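Local coordinates for protein perosamine synthetase (Caulobacter crescentus, PDB 3BN1) that catalyses the pyridoxal phosphate-dependent transfer of an amino group from L-glutamate to GDP-4-keto-6-deoxy-D-mannose, yielding GDP-perosamine for O-antigen biosynthesis, at residues 169-173 and 174-178. Sequence-based numbering, arbitrary orientation.
Sequences RGKKS and GSLGD
Lys171 lays its aliphatic chain over one branch of Leu176, CD lying 3.9 Å from CD2, while its CB faces Ser175 OG at 3.5 Å. The chain bends at its last two torsions, which carries NZ back to within 3.1 Å of Ser175 O. Next to this overlap, Lys172 to Ser175 form a type II beta turn. Lys172 O accepts twice from Ser175: from N at 3.2 Å, which stands above the carbonyl plane, and from OG at 2.6 Å, which lies in that plane on a lone pair. With chi1 at 55°, Ser175 OG sits between its own N and carbonyl carbon, which aims the hydroxyl at Lys172 O. One water joins Lys172 N to the same hydroxyl. Gly174 fills the third turn position with positive phi (98°), a conformation that favours glycine. Glu158 takes the backbone N-H groups of Gly174, Leu176 and Gly177, tying the turn to the central sheet just before strand 179-183. Lys172 O thus takes two donors from one serine, and the water links that serine to Lys172 N, which is consistent with a firmly held turn where the chain leaves the hairpin of strands 167-168 and 171-172.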
ATOM      1  N   ARG A 169      -4.493 -30.263 -11.364  1.00 13.42           N
ATOM      2  CA  ARG A 169      -3.681 -31.253 -12.058  1.00 16.75           C
ATOM      3  C   ARG A 169      -2.208 -31.305 -11.617  1.00 18.50           C
ATOM      4  O   ARG A 169      -1.264 -31.280 -12.430  1.00 14.05           O
ATOM      5  CB  ARG A 169      -3.858 -31.077 -13.554  1.00  7.14           C
ATOM      6  CG  ARG A 169      -5.343 -31.236 -13.928  1.00  6.94           C
ATOM      7  CD  ARG A 169      -5.486 -31.024 -15.396  1.00  5.21           C
ATOM      8  NE  ARG A 169      -6.908 -31.067 -15.829  1.00 24.99           N
ATOM      9  CZ  ARG A 169      -7.365 -30.752 -17.063  1.00 17.80           C
ATOM     10  NH1 ARG A 169      -6.538 -30.363 -18.040  1.00 30.15           N
ATOM     11  NH2 ARG A 169      -8.666 -30.816 -17.349  1.00 45.29           N
ATOM     12  N   GLY A 170      -2.072 -31.373 -10.295  1.00 14.16           N
ATOM     13  CA  GLY A 170      -0.844 -31.554  -9.526  1.00 13.44           C
ATOM     14  C   GLY A 170      -0.022 -30.332  -9.136  1.00 38.35           C
ATOM     15  O   GLY A 170       1.096 -30.453  -8.595  1.00 17.03           O
ATOM     16  N   LYS A 171      -0.586 -29.164  -9.427  1.00 15.71           N
ATOM     17  CA  LYS A 171       0.107 -27.888  -9.186  1.00 10.47           C
ATOM     18  C   LYS A 171      -0.721 -27.013  -8.277  1.00  7.07           C
ATOM     19  O   LYS A 171      -1.936 -27.018  -8.370  1.00 14.10           O
ATOM     20  CB  LYS A 171       0.257 -27.200 -10.532  1.00 12.07           C
ATOM     21  CG  LYS A 171       1.163 -28.019 -11.529  1.00 12.06           C
ATOM     22  CD  LYS A 171       1.408 -27.124 -12.741  1.00 18.16           C
ATOM     23  CE  LYS A 171       2.903 -26.976 -13.009  1.00 99.89           C
ATOM     24  NZ  LYS A 171       3.338 -25.588 -12.701  1.00 36.87           N
ATOM     25  N   LYS A 172      -0.053 -26.249  -7.434  1.00 13.43           N
ATOM     26  CA  LYS A 172      -0.722 -25.345  -6.513  1.00 15.70           C
ATOM     27  C   LYS A 172      -1.121 -24.068  -7.255  1.00 33.22           C
ATOM     28  O   LYS A 172      -0.487 -23.726  -8.263  1.00 10.28           O
ATOM     29  CB  LYS A 172       0.300 -24.979  -5.443  1.00  8.96           C
ATOM     30  CG  LYS A 172       0.278 -25.997  -4.297  1.00 12.51           C
ATOM     31  CD  LYS A 172      -0.624 -25.588  -3.145  1.00  6.27           C
ATOM     32  CE  LYS A 172      -0.663 -26.751  -2.149  1.00 13.38           C
ATOM     33  NZ  LYS A 172       0.683 -26.873  -1.476  1.00 17.84           N
ATOM     34  N   SER A 173      -2.169 -23.380  -6.784  1.00 10.74           N
ATOM     35  CA  SER A 173      -2.514 -22.045  -7.333  1.00  6.31           C
ATOM     36  C   SER A 173      -1.189 -21.251  -7.164  1.00 18.66           C
ATOM     37  O   SER A 173      -0.405 -21.489  -6.235  1.00  7.99           O
ATOM     38  CB  SER A 173      -3.554 -21.350  -6.424  1.00  2.28           C
ATOM     39  OG  SER A 173      -3.137 -21.512  -5.067  1.00 11.31           O
ATOM     40  N   GLY A 174      -0.925 -20.332  -8.080  1.00  7.34           N
ATOM     41  CA  GLY A 174       0.259 -19.516  -8.012  1.00 11.53           C
ATOM     42  C   GLY A 174       1.399 -20.014  -8.874  1.00 17.64           C
ATOM     43  O   GLY A 174       2.280 -19.213  -9.212  1.00 12.56           O
ATOM     44  N   SER A 175       1.372 -21.288  -9.268  1.00 14.87           N
ATOM     45  CA  SER A 175       2.489 -21.845 -10.066  1.00  7.52           C
ATOM     46  C   SER A 175       2.118 -21.991 -11.517  1.00 17.74           C
ATOM     47  O   SER A 175       2.944 -22.529 -12.286  1.00 16.78           O
ATOM     48  CB  SER A 175       2.859 -23.287  -9.600  1.00  5.21           C
ATOM     49  OG  SER A 175       1.719 -24.131  -9.622  1.00  5.66           O
ATOM     50  N   LEU A 176       0.859 -21.640 -11.837  1.00 11.34           N
ATOM     51  CA  LEU A 176       0.308 -21.895 -13.172  1.00 11.48           C
ATOM     52  C   LEU A 176       0.559 -20.874 -14.271  1.00 17.52           C
ATOM     53  O   LEU A 176       0.812 -21.264 -15.402  1.00 18.02           O
ATOM     54  CB  LEU A 176      -1.211 -22.157 -13.104  1.00 15.31           C
ATOM     55  CG  LEU A 176      -1.571 -23.270 -12.141  1.00 16.86           C
ATOM     56  CD1 LEU A 176      -2.842 -22.915 -11.422  1.00 28.79           C
ATOM     57  CD2 LEU A 176      -1.656 -24.639 -12.864  1.00 20.33           C
ATOM     58  N   GLY A 177       0.410 -19.583 -13.995  1.00 14.38           N
ATOM     59  CA  GLY A 177       0.652 -18.611 -15.084  1.00 13.35           C
ATOM     60  C   GLY A 177       2.120 -18.111 -15.101  1.00 50.23           C
ATOM     61  O   GLY A 177       3.049 -18.728 -14.572  1.00 14.12           O
ATOM     62  N   ASP A 178       2.352 -16.965 -15.723  1.00 10.45           N
ATOM     63  CA  ASP A 178       3.655 -16.357 -15.700  1.00  7.70           C
ATOM     64  C   ASP A 178       3.916 -15.858 -14.292  1.00  1.83           C
ATOM     65  O   ASP A 178       5.060 -15.883 -13.778  1.00 15.20           O
ATOM     66  CB  ASP A 178       3.617 -15.280 -16.764  1.00  7.65           C
ATOM     67  CG  ASP A 178       3.550 -15.920 -18.161  1.00 12.01           C
ATOM     68  OD1 ASP A 178       4.608 -16.447 -18.627  1.00 14.80           O
ATOM     69  OD2 ASP A 178       2.459 -15.915 -18.789  1.00 23.89           O
TER
HETATM   70  O   HOH W   1       2.999 -26.348  -7.754  1.00 13.15           O